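Local coordinates for protein disulfide oxidoreductase (PDB 2REM) that probably catalyses thiol-disulfide exchange in the periplasm as a DsbA-type member of the thioredoxin family, at residues 182-185 with 186-189. Residues are numbered along the deposited sequence; the frame is centred on the assembly and turned at random.
Sequences LVSR and ERAA
V183 and R187, one helical turn apart on helix 172-190, cross at a slant: V183 CG1 lies 3.6 Å from R187 NH2, so a methyl packs against the guanidinium. With chi1 at 164°, CG1 sits beside the carbonyl carbon of V183, where the head of R187 passes after its chain bends at chi3 (-71°). Branched V183 suits the buried side, touching I27 and V29 of the central sheet; R187 is long enough to pass this apolar strip and form a salt bridge with D57. Two waters join R187 NH1 to S184 OG, one of them, 3.0 Å from NH1, at the guanidinium edge and in its plane. Serine suits this exposed place, its short hydroxyl bonding D180 O as well as the waters. R185 NE and E186 OE1 stay 4.5 Å apart, too far for a salt bridge, but their long chains reach a shared water, which accepts from R185 NE and donates to E186 OE1 and L182 O. L182 O also accepts the helical bond from E186 N, 2.9 Å away. E186 OE2 hydrogen-bonds N162, and R185 hydrogen-bonds Y11 and makes a cation-pi contact with Y165. The charged ends thus bind the fold directly, while water links them to helix neighbours.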
ATOM      1  N   LEU A 182      -6.560  -4.284 -16.425  1.00 14.03           N
ATOM      2  CA  LEU A 182      -7.113  -2.956 -16.108  1.00 14.48           C
ATOM      3  C   LEU A 182      -6.140  -1.853 -16.483  1.00 14.60           C
ATOM      4  O   LEU A 182      -6.561  -0.803 -16.976  1.00 14.45           O
ATOM      5  CB  LEU A 182      -7.449  -2.819 -14.618  1.00 13.58           C
ATOM      6  CG  LEU A 182      -8.562  -3.712 -14.059  1.00 13.69           C
ATOM      7  CD1 LEU A 182      -8.540  -3.604 -12.536  1.00 11.63           C
ATOM      8  CD2 LEU A 182      -9.912  -3.277 -14.644  1.00 13.94           C
ATOM      9  N   VAL A 183      -4.851  -2.082 -16.223  1.00 13.39           N
ATOM     10  CA  VAL A 183      -3.824  -1.107 -16.616  1.00 13.65           C
ATOM     11  C   VAL A 183      -3.775  -0.963 -18.140  1.00 15.00           C
ATOM     12  O   VAL A 183      -3.756   0.143 -18.666  1.00 15.42           O
ATOM     13  CB  VAL A 183      -2.431  -1.464 -16.075  1.00 13.27           C
ATOM     14  CG1 VAL A 183      -1.359  -0.653 -16.829  1.00 15.65           C
ATOM     15  CG2 VAL A 183      -2.345  -1.219 -14.544  1.00 11.65           C
ATOM     16  N   SER A 184      -3.787  -2.079 -18.861  1.00 15.03           N
ATOM     17  CA  SER A 184      -3.796  -2.009 -20.323  1.00 16.83           C
ATOM     18  C   SER A 184      -5.039  -1.328 -20.862  1.00 16.73           C
ATOM     19  O   SER A 184      -4.986  -0.605 -21.878  1.00 16.87           O
ATOM     20  CB  SER A 184      -3.678  -3.401 -20.910  1.00 17.45           C
ATOM     21  OG  SER A 184      -2.388  -3.893 -20.623  1.00 20.15           O
ATOM     22  N   ARG A 185      -6.158  -1.584 -20.199  1.00 15.59           N
ATOM     23  CA  ARG A 185      -7.423  -1.011 -20.624  1.00 17.35           C
ATOM     24  C   ARG A 185      -7.431   0.513 -20.413  1.00 16.80           C
ATOM     25  O   ARG A 185      -7.898   1.238 -21.268  1.00 16.82           O
ATOM     26  CB  ARG A 185      -8.594  -1.674 -19.910  1.00 16.11           C
ATOM     27  CG  ARG A 185      -9.930  -1.309 -20.530  1.00 19.74           C
ATOM     28  CD  ARG A 185     -11.072  -1.961 -19.841  1.00 19.55           C
ATOM     29  NE  ARG A 185     -11.164  -1.595 -18.434  1.00 19.37           N
ATOM     30  CZ  ARG A 185     -12.210  -1.909 -17.678  1.00 22.31           C
ATOM     31  NH1 ARG A 185     -13.235  -2.562 -18.227  1.00 21.65           N
ATOM     32  NH2 ARG A 185     -12.247  -1.565 -16.398  1.00 21.01           N
ATOM     33  N   GLU A 186      -6.897   0.973 -19.285  1.00 16.69           N
ATOM     34  CA  GLU A 186      -6.688   2.406 -19.046  1.00 17.32           C
ATOM     35  C   GLU A 186      -5.763   3.012 -20.085  1.00 18.81           C
ATOM     36  O   GLU A 186      -6.024   4.110 -20.607  1.00 18.73           O
ATOM     37  CB  GLU A 186      -6.103   2.655 -17.658  1.00 16.91           C
ATOM     38  CG  GLU A 186      -7.069   2.300 -16.538  1.00 18.03           C
ATOM     39  CD  GLU A 186      -8.423   2.995 -16.723  1.00 22.54           C
ATOM     40  OE1 GLU A 186      -9.394   2.336 -17.155  1.00 22.74           O
ATOM     41  OE2 GLU A 186      -8.507   4.204 -16.442  1.00 25.44           O
ATOM     42  N   ARG A 187      -4.695   2.286 -20.393  1.00 18.39           N
ATOM     43  CA  ARG A 187      -3.746   2.755 -21.384  1.00 20.90           C
ATOM     44  C   ARG A 187      -4.431   2.905 -22.755  1.00 22.42           C
ATOM     45  O   ARG A 187      -4.283   3.927 -23.436  1.00 23.57           O
ATOM     46  CB  ARG A 187      -2.570   1.797 -21.438  1.00 21.01           C
ATOM     47  CG  ARG A 187      -1.445   2.265 -22.326  1.00 23.82           C
ATOM     48  CD  ARG A 187      -0.268   1.338 -22.215  1.00 24.19           C
ATOM     49  NE  ARG A 187       0.408   1.440 -20.926  1.00 24.15           N
ATOM     50  CZ  ARG A 187       0.604   0.420 -20.097  1.00 22.23           C
ATOM     51  NH1 ARG A 187       0.164  -0.797 -20.414  1.00 23.40           N
ATOM     52  NH2 ARG A 187       1.250   0.610 -18.960  1.00 21.02           N
ATOM     53  N   ALA A 188      -5.218   1.902 -23.141  1.00 22.49           N
ATOM     54  CA  ALA A 188      -5.921   1.947 -24.411  1.00 24.22           C
ATOM     55  C   ALA A 188      -6.936   3.083 -24.430  1.00 24.83           C
ATOM     56  O   ALA A 188      -7.063   3.796 -25.426  1.00 25.63           O
ATOM     57  CB  ALA A 188      -6.594   0.631 -24.668  1.00 24.25           C
ATOM     58  N   ALA A 189      -7.662   3.231 -23.325  1.00 24.25           N
ATOM     59  CA  ALA A 189      -8.651   4.291 -23.167  1.00 25.78           C
ATOM     60  C   ALA A 189      -8.040   5.684 -23.361  1.00 27.65           C
ATOM     61  O   ALA A 189      -8.718   6.591 -23.836  1.00 28.87           O
ATOM     62  CB  ALA A 189      -9.297   4.196 -21.806  1.00 23.79           C
TER
HETATM   63  O   HOH W   1      -9.364  -0.307 -16.832  1.00 17.20           O
HETATM   64  O   HOH W   2      -0.432  -3.455 -18.678  1.00 23.51           O
HETATM   65  O   HOH W   3      -1.053  -2.245 -22.784  1.00 31.89           O